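Long-range contacts in histidine acid phosphatase (Bifidobacterium longum subsp. infantis, PDB 6RXD), which probably removes phosphate groups from inositol polyphosphates, phytate among them, and the 3-phosphate from 2,3-bisphosphoglycerate, as a histidine acid phosphatase of the MINPP1 subfamily: residues A444-D449 against M470-N475; H45-L50 against T101-Q106; V235-A240 against R343-A348. All coordinates share one frame; numbering follows the deposited sequence. Where two conformers were deposited one is given.

Contact 1 (A444-D449 against M470-N475); sequences ANVQWD and MLYNEN
V446 faces Y472, Q447 faces L471 and W448 faces M470 as strands 445-449 and 470-472 run antiparallel, with axes 4.7 Å apart at the closest. Q447 and L471 form the hydrogen-bonded pair through both backbone N-H groups. The pairing runs into the type I' turn Y472-N475, where N473 N reaches N445 O at 2.8 Å. The side chain of N473 turns back too: with CG anti to its carbonyl carbon (chi1 -57°), OD1 accepts from N445 N at 2.9 Å, so one residue grips both the backbone N-H and the backbone C=O of N445. An alanine here would probably leave N445 N without this mate, with the backbone bond to N445 O left to tie the start of the turn to N445.

On the face with V446 and Y472, M470 SD lies at the edge of the W448 indole, a Met-aromatic contact in which NE1 gives SD a weak 3.4 Å bond. V446 bridges the row, CG1 on M470 SD and CG2 3.8 Å from Y472 CD1; helix 400-410 covers V446 and Y472. On the face with L471, Q447 NE2 donates to N445 OD1 at 3.0 Å from above the carbonyl plane, and a water joins NE2 to E474 OE2. R118 binds Q447 OE1, R114 pairs with E474 OE2, and Y16 OH bonds with E474 OE1. One face is thus mainly apolar, while the other buries amides and a carboxylate that arginines, Y16 and water help to satisfy.

Contact 2 (H45-L50 against T101-Q106); sequences HGSRGL and TGQGAQ
S47 and T101 carry most of the polar contact between the loop 45-50 and the start of helix 102-118. T101 N donates to S47 O at 2.9 Å, nearly straight. S47 OG in turn donates to Q103 OE1 at 2.6 Å, in the plane of that carbonyl and on a lone pair. Q103 gets there by an extended chain with CG anti to its backbone N (chi1 177°), and A316 O holds its NE2, which fixes the rotation of the amide. T101 is the N-cap: its OG1 accepts from G104 N at 3.1 Å and also bonds with D317 O.

Van der Waals contact is close because glycines meet. The CA atoms of G46 and G104 are 4.0 Å apart; a beta carbon on G46 would strike G104 O, and one on G104 would strike S47 O. T101 CG2 rests on the peptide between R48 and G49, 3.4 Å from R48 C.

Within the loop, H45 ND1 donates in its ring plane to G46 O at 2.7 Å. H45 and G46 match the RHG signature of histidine acid phosphatases, whose histidine in relatives takes up the phosphate. One backbone bond and one short hydroxyl bond therefore tie the residues just after H45 to a capped helix start, which probably helps to hold the signature loop in shape.

Contact 3 (V235-A240 against R343-A348); sequences VDVKRA and RMFAWA
M344 curls over V237 because its chain is bent twice, at chi2 (-60°) and chi3 (-57°), which carries CE back to within 3.5 Å of V237 CG2. W347, one turn further along, has CG anti to its backbone N, and its six-membered ring meets the same methyl edge-on, CZ3 lying 3.7 Å from V237 CG2. A branched valine suits this place: CG2 serves both the methionine and the indole, while CG1 points to the F345 ring. Methionine suits the facing position, since a flexible chain can be moulded around the valine; its CE also reaches D236 CB, at 4.0 Å, near the solvent side.

Segments 235-240 and 343-348, parts of helices 235-245 and 339-357, cross at a signed angle of -132° with axes 9.6 Å apart at the closest. This is helix-on-helix packing without any hydrogen bond between the segments, and it probably belongs to the largely helical domain that accompanies the alpha/beta core in histidine acid phosphatases.

Alanine suits position 240: A240 CB lies 3.9 Å from F345 CE1 and 4.2 Å from M344 CB, which probably leaves little room for a longer side chain. The edge of the phenyl ring also faces backbone oxygens, with CZ 3.6 Å from A240 O; V237 O, nearby at the same edge, is bound by S241 OG. Beyond the pair, F345 continues onto A305 and M306 of helix 301-317, and W347 is fixed by NE1 bonding to Y427 O and by an edge-to-face contact with Y429. Close to A240 stand D243 and D341, which bind zinc in another structure of this protein, although no zinc occupies that site here.

Along the chain contact 2 closes first, then contact 3, then contact 1. Contacts 1 and 2 are neighbours, with centres 19 Å apart and nearest atoms about 5 Å apart. Loop 45-50 leaves strand 34-44, which pairs with strand 445-453 of contact 1, and helix 102-118, which starts in contact 2, covers one face of contact 1 through I111. Contact 3 lies among helices, its centre 27 Å from that of contact 2 and 32 Å from that of contact 1. Helix 301-317 links it to contact 2, touching S47 and Q103 in contact 2 and V237 and F345 in contact 3. The signature loop thus sits between the central sheet and the helical part.

Contact 1 (A444-D449 against M470-N475)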
ATOM      1  N   ALA A 444      -2.845   0.192  -4.270  1.00 10.77           N
ATOM      2  CA  ALA A 444      -2.262  -0.869  -5.091  1.00  9.60           C
ATOM      3  C   ALA A 444      -3.181  -2.075  -5.079  1.00  8.72           C
ATOM      4  O   ALA A 444      -3.733  -2.419  -4.049  1.00 11.93           O
ATOM      5  CB  ALA A 444      -0.875  -1.268  -4.551  1.00 12.07           C
ATOM      6  N   ASN A 445      -3.330  -2.733  -6.222  1.00 10.31           N
ATOM      7  CA  ASN A 445      -4.228  -3.868  -6.262  1.00 11.46           C
ATOM      8  C   ASN A 445      -3.854  -4.911  -7.301  1.00 11.39           C
ATOM      9  O   ASN A 445      -3.263  -4.604  -8.342  1.00 10.28           O
ATOM     10  CB  ASN A 445      -5.686  -3.409  -6.444  1.00 11.38           C
ATOM     11  CG  ASN A 445      -5.923  -2.689  -7.759  1.00 11.91           C
ATOM     12  OD1 ASN A 445      -6.362  -3.288  -8.743  1.00 14.42           O
ATOM     13  ND2 ASN A 445      -5.626  -1.403  -7.783  1.00 10.84           N
ATOM     14  N   VAL A 446      -4.209  -6.151  -6.996  1.00 11.17           N
ATOM     15  CA  VAL A 446      -4.065  -7.240  -7.940  1.00  9.58           C
ATOM     16  C   VAL A 446      -5.464  -7.769  -8.193  1.00 12.27           C
ATOM     17  O   VAL A 446      -6.226  -7.967  -7.251  1.00 14.15           O
ATOM     18  CB  VAL A 446      -3.184  -8.361  -7.354  1.00  9.51           C
ATOM     19  CG1 VAL A 446      -3.244  -9.613  -8.235  1.00 11.48           C
ATOM     20  CG2 VAL A 446      -1.725  -7.866  -7.189  1.00 10.39           C
ATOM     21  N   GLN A 447      -5.815  -7.970  -9.457  1.00  9.93           N
ATOM     22  CA  GLN A 447      -7.117  -8.542  -9.804  1.00 10.67           C
ATOM     23  C   GLN A 447      -6.917  -9.718 -10.757  1.00 13.40           C
ATOM     24  O   GLN A 447      -6.059  -9.664 -11.648  1.00 12.14           O
ATOM     25  CB  GLN A 447      -7.998  -7.477 -10.462  1.00 11.29           C
ATOM     26  CG  GLN A 447      -8.280  -6.266  -9.560  1.00  9.98           C
ATOM     27  CD  GLN A 447      -9.288  -5.320 -10.157  1.00 17.54           C
ATOM     28  OE1 GLN A 447     -10.312  -5.743 -10.699  1.00 15.38           O
ATOM     29  NE2 GLN A 447      -9.006  -4.027 -10.061  1.00 12.90           N
ATOM     30  N   TRP A 448      -7.688 -10.785 -10.572  1.00 11.45           N
ATOM     31  CA  TRP A 448      -7.647 -11.901 -11.518  1.00 11.71           C
ATOM     32  C   TRP A 448      -9.031 -12.087 -12.092  1.00 13.15           C
ATOM     33  O   TRP A 448     -10.017 -12.070 -11.341  1.00 13.60           O
ATOM     34  CB  TRP A 448      -7.272 -13.212 -10.825  1.00 10.19           C
ATOM     35  CG  TRP A 448      -5.850 -13.338 -10.356  1.00  9.44           C
ATOM     36  CD1 TRP A 448      -4.856 -12.404 -10.437  1.00 13.11           C
ATOM     37  CD2 TRP A 448      -5.280 -14.482  -9.717  1.00  9.97           C
ATOM     38  NE1 TRP A 448      -3.698 -12.904  -9.879  1.00 13.33           N
ATOM     39  CE2 TRP A 448      -3.935 -14.179  -9.432  1.00 10.05           C
ATOM     40  CE3 TRP A 448      -5.782 -15.738  -9.367  1.00 12.03           C
ATOM     41  CZ2 TRP A 448      -3.078 -15.089  -8.798  1.00 13.37           C
ATOM     42  CZ3 TRP A 448      -4.936 -16.645  -8.735  1.00 12.58           C
ATOM     43  CH2 TRP A 448      -3.596 -16.313  -8.467  1.00 14.45           C
ATOM     44  N   ASP A 449      -9.101 -12.303 -13.405  1.00 11.13           N
ATOM     45  CA  ASP A 449     -10.353 -12.677 -14.063  1.00 10.15           C
ATOM     46  C   ASP A 449     -10.288 -14.137 -14.476  1.00 13.71           C
ATOM     47  O   ASP A 449      -9.257 -14.591 -14.970  1.00 13.96           O
ATOM     48  CB  ASP A 449     -10.575 -11.828 -15.314  1.00 11.66           C
ATOM     49  CG  ASP A 449     -10.691 -10.354 -15.006  1.00 17.26           C
ATOM     50  OD1 ASP A 449     -11.219 -10.005 -13.935  1.00 18.33           O
ATOM     51  OD2 ASP A 449     -10.240  -9.537 -15.833  1.00 17.48           O
ATOM     52  N   MET A 470      -4.398 -11.740 -15.258  1.00  8.80           N
ATOM     53  CA  MET A 470      -4.116 -10.821 -14.147  1.00 11.21           C
ATOM     54  C   MET A 470      -3.948  -9.358 -14.572  1.00 13.19           C
ATOM     55  O   MET A 470      -3.368  -9.069 -15.631  1.00 11.50           O
ATOM     56  CB  MET A 470      -2.850 -11.270 -13.391  1.00  9.66           C
ATOM     57  CG  MET A 470      -2.309 -10.237 -12.377  1.00 11.98           C
ATOM     58  SD  MET A 470      -1.167 -10.962 -11.182  1.00 12.50           S
ATOM     59  CE  MET A 470      -0.034 -11.833 -12.289  1.00 12.55           C
ATOM     60  N   LEU A 471      -4.478  -8.454 -13.741  1.00 10.56           N
ATOM     61  CA  LEU A 471      -4.177  -7.018 -13.796  1.00 10.66           C
ATOM     62  C   LEU A 471      -3.469  -6.626 -12.506  1.00 13.97           C
ATOM     63  O   LEU A 471      -3.872  -7.056 -11.432  1.00 12.55           O
ATOM     64  CB  LEU A 471      -5.461  -6.184 -13.918  1.00 14.03           C
ATOM     65  CG  LEU A 471      -6.492  -6.426 -15.023  1.00 20.06           C
ATOM     66  CD1 LEU A 471      -7.454  -5.229 -15.106  1.00 15.39           C
ATOM     67  CD2 LEU A 471      -5.870  -6.691 -16.361  1.00 21.38           C
ATOM     68  N   TYR A 472      -2.419  -5.811 -12.607  1.00 11.34           N
ATOM     69  CA  TYR A 472      -1.675  -5.329 -11.446  1.00 11.49           C
ATOM     70  C   TYR A 472      -1.710  -3.811 -11.550  1.00 11.37           C
ATOM     71  O   TYR A 472      -1.229  -3.234 -12.541  1.00 11.00           O
ATOM     72  CB  TYR A 472      -0.235  -5.830 -11.531  1.00  9.67           C
ATOM     73  CG  TYR A 472       0.689  -5.471 -10.377  1.00 13.24           C
ATOM     74  CD1 TYR A 472       0.209  -5.185  -9.101  1.00 11.59           C
ATOM     75  CD2 TYR A 472       2.060  -5.421 -10.585  1.00 10.45           C
ATOM     76  CE1 TYR A 472       1.092  -4.867  -8.051  1.00  9.19           C
ATOM     77  CE2 TYR A 472       2.942  -5.108  -9.565  1.00 11.65           C
ATOM     78  CZ  TYR A 472       2.461  -4.836  -8.304  1.00 13.12           C
ATOM     79  OH  TYR A 472       3.368  -4.554  -7.307  1.00 12.04           O
ATOM     80  N   ASN A 473      -2.327  -3.168 -10.564  1.00 10.56           N
ATOM     81  CA  ASN A 473      -2.605  -1.739 -10.627  1.00 10.53           C
ATOM     82  C   ASN A 473      -3.308  -1.366 -11.937  1.00 12.61           C
ATOM     83  O   ASN A 473      -3.054  -0.314 -12.540  1.00 13.84           O
ATOM     84  CB  ASN A 473      -1.316  -0.941 -10.379  1.00 10.58           C
ATOM     85  CG  ASN A 473      -0.664  -1.302  -9.049  1.00 14.86           C
ATOM     86  OD1 ASN A 473      -1.360  -1.636  -8.096  1.00 12.31           O
ATOM     87  ND2 ASN A 473       0.668  -1.237  -8.978  1.00 13.81           N
ATOM     88  N   GLU A 474      -4.206  -2.263 -12.344  1.00 10.39           N
ATOM     89  CA  GLU A 474      -5.038  -2.132 -13.536  1.00 15.11           C
ATOM     90  C   GLU A 474      -4.285  -2.137 -14.865  1.00 15.03           C
ATOM     91  O   GLU A 474      -4.843  -1.782 -15.904  1.00 13.97           O
ATOM     92  CB  GLU A 474      -6.024  -0.966 -13.405  1.00 14.66           C
ATOM     93  CG  GLU A 474      -7.231  -1.349 -12.533  1.00 15.48           C
ATOM     94  CD  GLU A 474      -8.164  -0.191 -12.262  1.00 17.97           C
ATOM     95  OE1 GLU A 474      -7.756   0.723 -11.516  1.00 14.31           O
ATOM     96  OE2 GLU A 474      -9.306  -0.195 -12.785  1.00 16.98           O
ATOM     97  N   ASN A 475      -3.028  -2.573 -14.839  1.00 13.34           N
ATOM     98  CA  ASN A 475      -2.313  -2.889 -16.070  1.00 11.92           C
ATOM     99  C   ASN A 475      -2.348  -4.393 -16.271  1.00 13.07           C
ATOM    100  O   ASN A 475      -2.066  -5.146 -15.342  1.00 12.20           O
ATOM    101  CB  ASN A 475      -0.857  -2.430 -15.981  1.00 14.64           C
ATOM    102  CG  ASN A 475      -0.729  -0.933 -15.827  1.00 17.09           C
ATOM    103  OD1 ASN A 475      -1.276  -0.167 -16.630  1.00 19.13           O
ATOM    104  ND2 ASN A 475      -0.024  -0.501 -14.784  1.00 21.88           N
TER
HETATM  105  O   HOH W   1      -5.307  -4.487 -10.944  1.00 11.86           O
HETATM  106  O   HOH W   2     -10.865  -2.171 -11.364  1.00 16.45           O

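Contact 2 (H45-L50 against T101-Q106)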
ATOM      1  N   HIS A  45      -5.466  -0.195   1.089  1.00 12.87           N
ATOM      2  CA  HIS A  45      -6.318   0.961   1.377  1.00 14.26           C
ATOM      3  C   HIS A  45      -5.848   2.172   0.568  1.00 13.92           C
ATOM      4  O   HIS A  45      -4.718   2.215   0.072  1.00 13.12           O
ATOM      5  CB  HIS A  45      -6.248   1.281   2.871  1.00 14.10           C
ATOM      6  CG  HIS A  45      -4.874   1.669   3.322  1.00 18.21           C
ATOM      7  ND1 HIS A  45      -4.333   2.912   3.075  1.00 18.59           N
ATOM      8  CD2 HIS A  45      -3.920   0.962   3.974  1.00 22.92           C
ATOM      9  CE1 HIS A  45      -3.103   2.958   3.560  1.00 23.81           C
ATOM     10  NE2 HIS A  45      -2.830   1.788   4.111  1.00 22.96           N
ATOM     11  N   GLY A  46      -6.714   3.171   0.454  1.00 11.91           N
ATOM     12  CA  GLY A  46      -6.376   4.370  -0.285  1.00 12.89           C
ATOM     13  C   GLY A  46      -5.547   5.336   0.546  1.00 15.48           C
ATOM     14  O   GLY A  46      -5.255   5.094   1.724  1.00 12.02           O
ATOM     15  N   SER A  47      -5.166   6.437  -0.092  1.00 12.82           N
ATOM     16  CA  SER A  47      -4.465   7.540   0.557  1.00 13.04           C
ATOM     17  C   SER A  47      -5.086   7.958   1.886  1.00 12.19           C
ATOM     18  O   SER A  47      -6.307   8.072   2.005  1.00 14.51           O
ATOM     19  CB  SER A  47      -4.464   8.746  -0.374  1.00 14.24           C
ATOM     20  OG  SER A  47      -3.614   8.540  -1.485  1.00 13.83           O
ATOM     21  N   ARG A  48      -4.215   8.182   2.870  1.00 11.57           N
ATOM     22  CA  ARG A  48      -4.587   8.587   4.224  1.00 10.91           C
ATOM     23  C   ARG A  48      -3.848   9.860   4.575  1.00 16.24           C
ATOM     24  O   ARG A  48      -2.872  10.211   3.920  1.00 15.87           O
ATOM     25  CB  ARG A  48      -4.154   7.520   5.234  1.00 19.88           C
ATOM     26  CG  ARG A  48      -4.801   6.164   5.091  1.00 28.25           C
ATOM     27  CD  ARG A  48      -4.143   5.177   6.055  1.00 21.47           C
ATOM     28  NE  ARG A  48      -4.238   5.609   7.450  1.00 32.62           N
ATOM     29  CZ  ARG A  48      -4.399   4.784   8.483  1.00 46.64           C
ATOM     30  NH1 ARG A  48      -4.482   5.268   9.719  1.00 43.47           N
ATOM     31  NH2 ARG A  48      -4.487   3.473   8.282  1.00 46.24           N
ATOM     32  N   GLY A  49      -4.294  10.545   5.624  1.00 16.94           N
ATOM     33  CA  GLY A  49      -3.558  11.701   6.109  1.00 15.82           C
ATOM     34  C   GLY A  49      -2.398  11.296   6.997  1.00 16.75           C
ATOM     35  O   GLY A  49      -2.029  10.120   7.054  1.00 16.06           O
ATOM     36  N   LEU A  50      -1.802  12.269   7.684  1.00 12.66           N
ATOM     37  CA  LEU A  50      -0.758  11.968   8.659  1.00 11.69           C
ATOM     38  C   LEU A  50      -1.334  11.062   9.737  1.00 14.61           C
ATOM     39  O   LEU A  50      -2.505  11.190  10.099  1.00 17.36           O
ATOM     40  CB  LEU A  50      -0.244  13.262   9.289  1.00 12.38           C
ATOM     41  CG  LEU A  50       0.508  14.179   8.327  1.00 13.90           C
ATOM     42  CD1 LEU A  50       0.793  15.538   8.986  1.00 13.47           C
ATOM     43  CD2 LEU A  50       1.807  13.517   7.848  1.00 14.97           C
ATOM     44  N   THR A 101      -8.234  10.087   2.936  1.00 15.13           N
ATOM     45  CA  THR A 101      -8.382  11.410   2.344  1.00 14.27           C
ATOM     46  C   THR A 101      -9.420  11.353   1.226  1.00 16.70           C
ATOM     47  O   THR A 101      -9.870  10.266   0.850  1.00 16.09           O
ATOM     48  CB  THR A 101      -7.043  11.903   1.776  1.00 16.08           C
ATOM     49  OG1 THR A 101      -6.662  11.073   0.676  1.00 14.67           O
ATOM     50  CG2 THR A 101      -5.957  11.850   2.840  1.00 18.31           C
ATOM     51  N   GLY A 102      -9.809  12.519   0.701  1.00 16.67           N
ATOM     52  CA  GLY A 102     -10.703  12.566  -0.441  1.00 17.32           C
ATOM     53  C   GLY A 102     -10.130  11.794  -1.616  1.00 16.45           C
ATOM     54  O   GLY A 102     -10.855  11.094  -2.332  1.00 15.75           O
ATOM     55  N   GLN A 103      -8.823  11.924  -1.822  1.00 13.11           N
ATOM     56  CA  GLN A 103      -8.158  11.185  -2.890  1.00 13.49           C
ATOM     57  C   GLN A 103      -8.265   9.679  -2.658  1.00 15.72           C
ATOM     58  O   GLN A 103      -8.498   8.911  -3.593  1.00 12.86           O
ATOM     59  CB  GLN A 103      -6.678  11.578  -2.950  1.00 12.86           C
ATOM     60  CG  GLN A 103      -5.862  10.815  -3.994  1.00 12.02           C
ATOM     61  CD  GLN A 103      -4.380  11.166  -3.914  0.78 11.21           C
ATOM     62  OE1 GLN A 103      -3.590  10.459  -3.291  0.84 10.71           O
ATOM     63  NE2 GLN A 103      -4.005  12.272  -4.536  0.88 13.43           N
ATOM     64  N   GLY A 104      -8.071   9.255  -1.410  1.00 12.15           N
ATOM     65  CA  GLY A 104      -8.131   7.829  -1.089  1.00 12.51           C
ATOM     66  C   GLY A 104      -9.512   7.247  -1.345  1.00 14.95           C
ATOM     67  O   GLY A 104      -9.659   6.101  -1.769  1.00 14.72           O
ATOM     68  N   ALA A 105     -10.536   8.040  -1.076  1.00 13.02           N
ATOM     69  CA  ALA A 105     -11.900   7.620  -1.348  1.00 14.52           C
ATOM     70  C   ALA A 105     -12.119   7.502  -2.855  1.00 13.46           C
ATOM     71  O   ALA A 105     -12.714   6.516  -3.345  1.00 16.60           O
ATOM     72  CB  ALA A 105     -12.898   8.619  -0.735  1.00 16.48           C
ATOM     73  N   GLN A 106     -11.648   8.506  -3.593  1.00 15.31           N
ATOM     74  CA  GLN A 106     -11.809   8.520  -5.049  1.00 17.98           C
ATOM     75  C   GLN A 106     -11.072   7.374  -5.723  1.00 18.01           C
ATOM     76  O   GLN A 106     -11.558   6.831  -6.725  1.00 16.83           O
ATOM     77  CB  GLN A 106     -11.374   9.865  -5.644  1.00 17.90           C
ATOM     78  CG  GLN A 106     -12.313  11.014  -5.262  0.74 20.54           C
ATOM     79  CD  GLN A 106     -11.874  12.370  -5.802  0.70 25.18           C
ATOM     80  OE1 GLN A 106     -10.685  12.632  -5.985  0.72 25.51           O
ATOM     81  NE2 GLN A 106     -12.842  13.243  -6.047  0.62 27.31           N
TER

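Contact 3 (V235-A240 against R343-A348)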
ATOM      1  N   VAL A 235      26.306   8.542   3.867  1.00 19.96           N
ATOM      2  CA  VAL A 235      26.779   9.924   3.931  1.00 21.34           C
ATOM      3  C   VAL A 235      26.039  10.828   2.947  1.00 19.84           C
ATOM      4  O   VAL A 235      25.797  12.009   3.225  1.00 23.04           O
ATOM      5  CB  VAL A 235      28.307   9.996   3.690  1.00 25.95           C
ATOM      6  CG1 VAL A 235      28.784  11.434   3.629  1.00 32.27           C
ATOM      7  CG2 VAL A 235      29.043   9.240   4.781  1.00 28.96           C
ATOM      8  N   ASP A 236      25.677  10.282   1.791  1.00 21.25           N
ATOM      9  CA  ASP A 236      24.968  11.070   0.787  1.00 19.83           C
ATOM     10  C   ASP A 236      23.545  11.455   1.219  1.00 18.69           C
ATOM     11  O   ASP A 236      23.055  12.534   0.857  1.00 19.88           O
ATOM     12  CB  ASP A 236      24.962  10.365  -0.571  1.00 24.42           C
ATOM     13  CG  ASP A 236      26.338  10.341  -1.220  1.00 35.08           C
ATOM     14  OD1 ASP A 236      26.552   9.523  -2.137  1.00 34.43           O
ATOM     15  OD2 ASP A 236      27.208  11.139  -0.805  1.00 41.36           O
ATOM     16  N   VAL A 237      22.892  10.601   2.003  1.00 19.03           N
ATOM     17  CA  VAL A 237      21.591  10.971   2.566  1.00 16.42           C
ATOM     18  C   VAL A 237      21.770  12.117   3.564  1.00 15.74           C
ATOM     19  O   VAL A 237      20.956  13.049   3.609  1.00 14.05           O
ATOM     20  CB  VAL A 237      20.850   9.774   3.204  1.00 21.93           C
ATOM     21  CG1 VAL A 237      19.594  10.248   3.929  1.00 16.98           C
ATOM     22  CG2 VAL A 237      20.471   8.745   2.138  1.00 19.91           C
ATOM     23  N   LYS A 238      22.848  12.066   4.345  1.00 16.32           N
ATOM     24  CA  LYS A 238      23.132  13.146   5.288  1.00 16.95           C
ATOM     25  C   LYS A 238      23.429  14.444   4.544  1.00 17.38           C
ATOM     26  O   LYS A 238      23.004  15.528   4.956  1.00 15.44           O
ATOM     27  CB  LYS A 238      24.265  12.755   6.237  1.00 24.35           C
ATOM     28  CG  LYS A 238      23.835  11.651   7.205  1.00 27.38           C
ATOM     29  CD  LYS A 238      24.952  11.192   8.120  1.00 35.64           C
ATOM     30  CE  LYS A 238      24.467  10.043   8.998  1.00 41.97           C
ATOM     31  NZ  LYS A 238      23.151  10.364   9.625  1.00 49.71           N
ATOM     32  N   ARG A 239      24.154  14.336   3.436  1.00 16.07           N
ATOM     33  CA  ARG A 239      24.431  15.511   2.615  0.59 16.24           C
ATOM     34  C   ARG A 239      23.134  16.077   2.043  1.00 16.97           C
ATOM     35  O   ARG A 239      22.922  17.289   2.061  1.00 16.54           O
ATOM     36  CB  ARG A 239      25.419  15.177   1.490  0.59 21.16           C
ATOM     37  CG  ARG A 239      26.825  14.917   1.983  0.59 20.47           C
ATOM     38  CD  ARG A 239      27.676  14.264   0.905  0.59 20.88           C
ATOM     39  NE  ARG A 239      27.919  15.152  -0.226  0.59 27.96           N
ATOM     40  CZ  ARG A 239      28.403  14.749  -1.397  0.59 27.22           C
ATOM     41  NH1 ARG A 239      28.592  15.625  -2.376  0.59 19.71           N
ATOM     42  NH2 ARG A 239      28.686  13.467  -1.593  0.59 27.21           N
ATOM     43  N   ALA A 240      22.257  15.200   1.562  1.00 13.01           N
ATOM     44  CA  ALA A 240      20.969  15.613   1.004  1.00 13.97           C
ATOM     45  C   ALA A 240      20.107  16.271   2.065  1.00 14.39           C
ATOM     46  O   ALA A 240      19.348  17.196   1.780  1.00 14.47           O
ATOM     47  CB  ALA A 240      20.242  14.426   0.419  1.00 14.62           C
ATOM     48  N   ARG A 343      14.767  11.862  -4.101  1.00 14.36           N
ATOM     49  CA  ARG A 343      15.101  10.520  -4.563  0.57 14.90           C
ATOM     50  C   ARG A 343      15.937   9.780  -3.513  1.00 13.68           C
ATOM     51  O   ARG A 343      15.742   8.594  -3.280  1.00 15.00           O
ATOM     52  CB  ARG A 343      15.835  10.606  -5.906  0.57 15.88           C
ATOM     53  CG  ARG A 343      16.308   9.283  -6.483  0.57 17.58           C
ATOM     54  CD  ARG A 343      17.138   9.536  -7.746  0.57 13.89           C
ATOM     55  NE  ARG A 343      17.655   8.298  -8.314  0.57 22.75           N
ATOM     56  CZ  ARG A 343      18.803   7.740  -7.950  0.57 21.48           C
ATOM     57  NH1 ARG A 343      19.200   6.608  -8.513  0.57 26.59           N
ATOM     58  NH2 ARG A 343      19.554   8.319  -7.019  0.57 21.30           N
ATOM     59  N   MET A 344      16.866  10.494  -2.872  1.00 13.81           N
ATOM     60  CA  MET A 344      17.661   9.905  -1.792  0.94 16.85           C
ATOM     61  C   MET A 344      16.774   9.502  -0.611  1.00 14.01           C
ATOM     62  O   MET A 344      16.955   8.434  -0.027  1.00 13.81           O
ATOM     63  CB  MET A 344      18.744  10.872  -1.297  1.00 17.19           C
ATOM     64  CG  MET A 344      19.826  11.181  -2.315  1.00 28.69           C
ATOM     65  SD  MET A 344      20.704   9.702  -2.839  0.63 26.00           S
ATOM     66  CE  MET A 344      21.289   9.081  -1.264  0.86 26.12           C
ATOM     67  N   PHE A 345      15.839  10.374  -0.232  1.00 12.08           N
ATOM     68  CA  PHE A 345      14.949  10.086   0.895  1.00 12.35           C
ATOM     69  C   PHE A 345      14.002   8.939   0.569  1.00 14.33           C
ATOM     70  O   PHE A 345      13.700   8.104   1.427  1.00 12.69           O
ATOM     71  CB  PHE A 345      14.154  11.339   1.277  1.00 12.61           C
ATOM     72  CG  PHE A 345      15.023  12.535   1.569  1.00 16.38           C
ATOM     73  CD1 PHE A 345      16.228  12.380   2.233  1.00 19.61           C
ATOM     74  CD2 PHE A 345      14.653  13.805   1.141  1.00 17.55           C
ATOM     75  CE1 PHE A 345      17.042  13.477   2.496  1.00 23.24           C
ATOM     76  CE2 PHE A 345      15.471  14.908   1.391  1.00 18.85           C
ATOM     77  CZ  PHE A 345      16.668  14.736   2.074  1.00 21.96           C
ATOM     78  N   ALA A 346      13.534   8.903  -0.677  1.00 11.48           N
ATOM     79  CA  ALA A 346      12.716   7.791  -1.145  1.00 11.46           C
ATOM     80  C   ALA A 346      13.471   6.477  -1.056  1.00 13.57           C
ATOM     81  O   ALA A 346      12.894   5.452  -0.708  1.00 13.43           O
ATOM     82  CB  ALA A 346      12.246   8.030  -2.584  1.00 14.97           C
ATOM     83  N   TRP A 347      14.755   6.493  -1.394  1.00 10.56           N
ATOM     84  CA  TRP A 347      15.537   5.264  -1.279  1.00 11.46           C
ATOM     85  C   TRP A 347      15.641   4.842   0.169  1.00 14.00           C
ATOM     86  O   TRP A 347      15.495   3.667   0.480  1.00 13.70           O
ATOM     87  CB  TRP A 347      16.933   5.441  -1.865  1.00 10.99           C
ATOM     88  CG  TRP A 347      17.863   4.342  -1.481  1.00 11.36           C
ATOM     89  CD1 TRP A 347      17.826   3.036  -1.909  1.00 12.77           C
ATOM     90  CD2 TRP A 347      18.995   4.447  -0.612  1.00 13.28           C
ATOM     91  NE1 TRP A 347      18.861   2.326  -1.336  1.00 13.22           N
ATOM     92  CE2 TRP A 347      19.592   3.170  -0.539  1.00 15.89           C
ATOM     93  CE3 TRP A 347      19.549   5.492   0.132  1.00 18.73           C
ATOM     94  CZ2 TRP A 347      20.731   2.917   0.233  1.00 17.88           C
ATOM     95  CZ3 TRP A 347      20.680   5.237   0.907  1.00 22.69           C
ATOM     96  CH2 TRP A 347      21.257   3.962   0.948  1.00 22.09           C
ATOM     97  N   ALA A 348      15.907   5.798   1.056  1.00 12.26           N
ATOM     98  CA  ALA A 348      15.996   5.486   2.480  1.00 14.53           C
ATOM     99  C   ALA A 348      14.699   4.822   2.979  1.00 13.74           C
ATOM    100  O   ALA A 348      14.750   3.836   3.718  1.00 17.49           O
ATOM    101  CB  ALA A 348      16.310   6.747   3.280  1.00 13.86           C
TER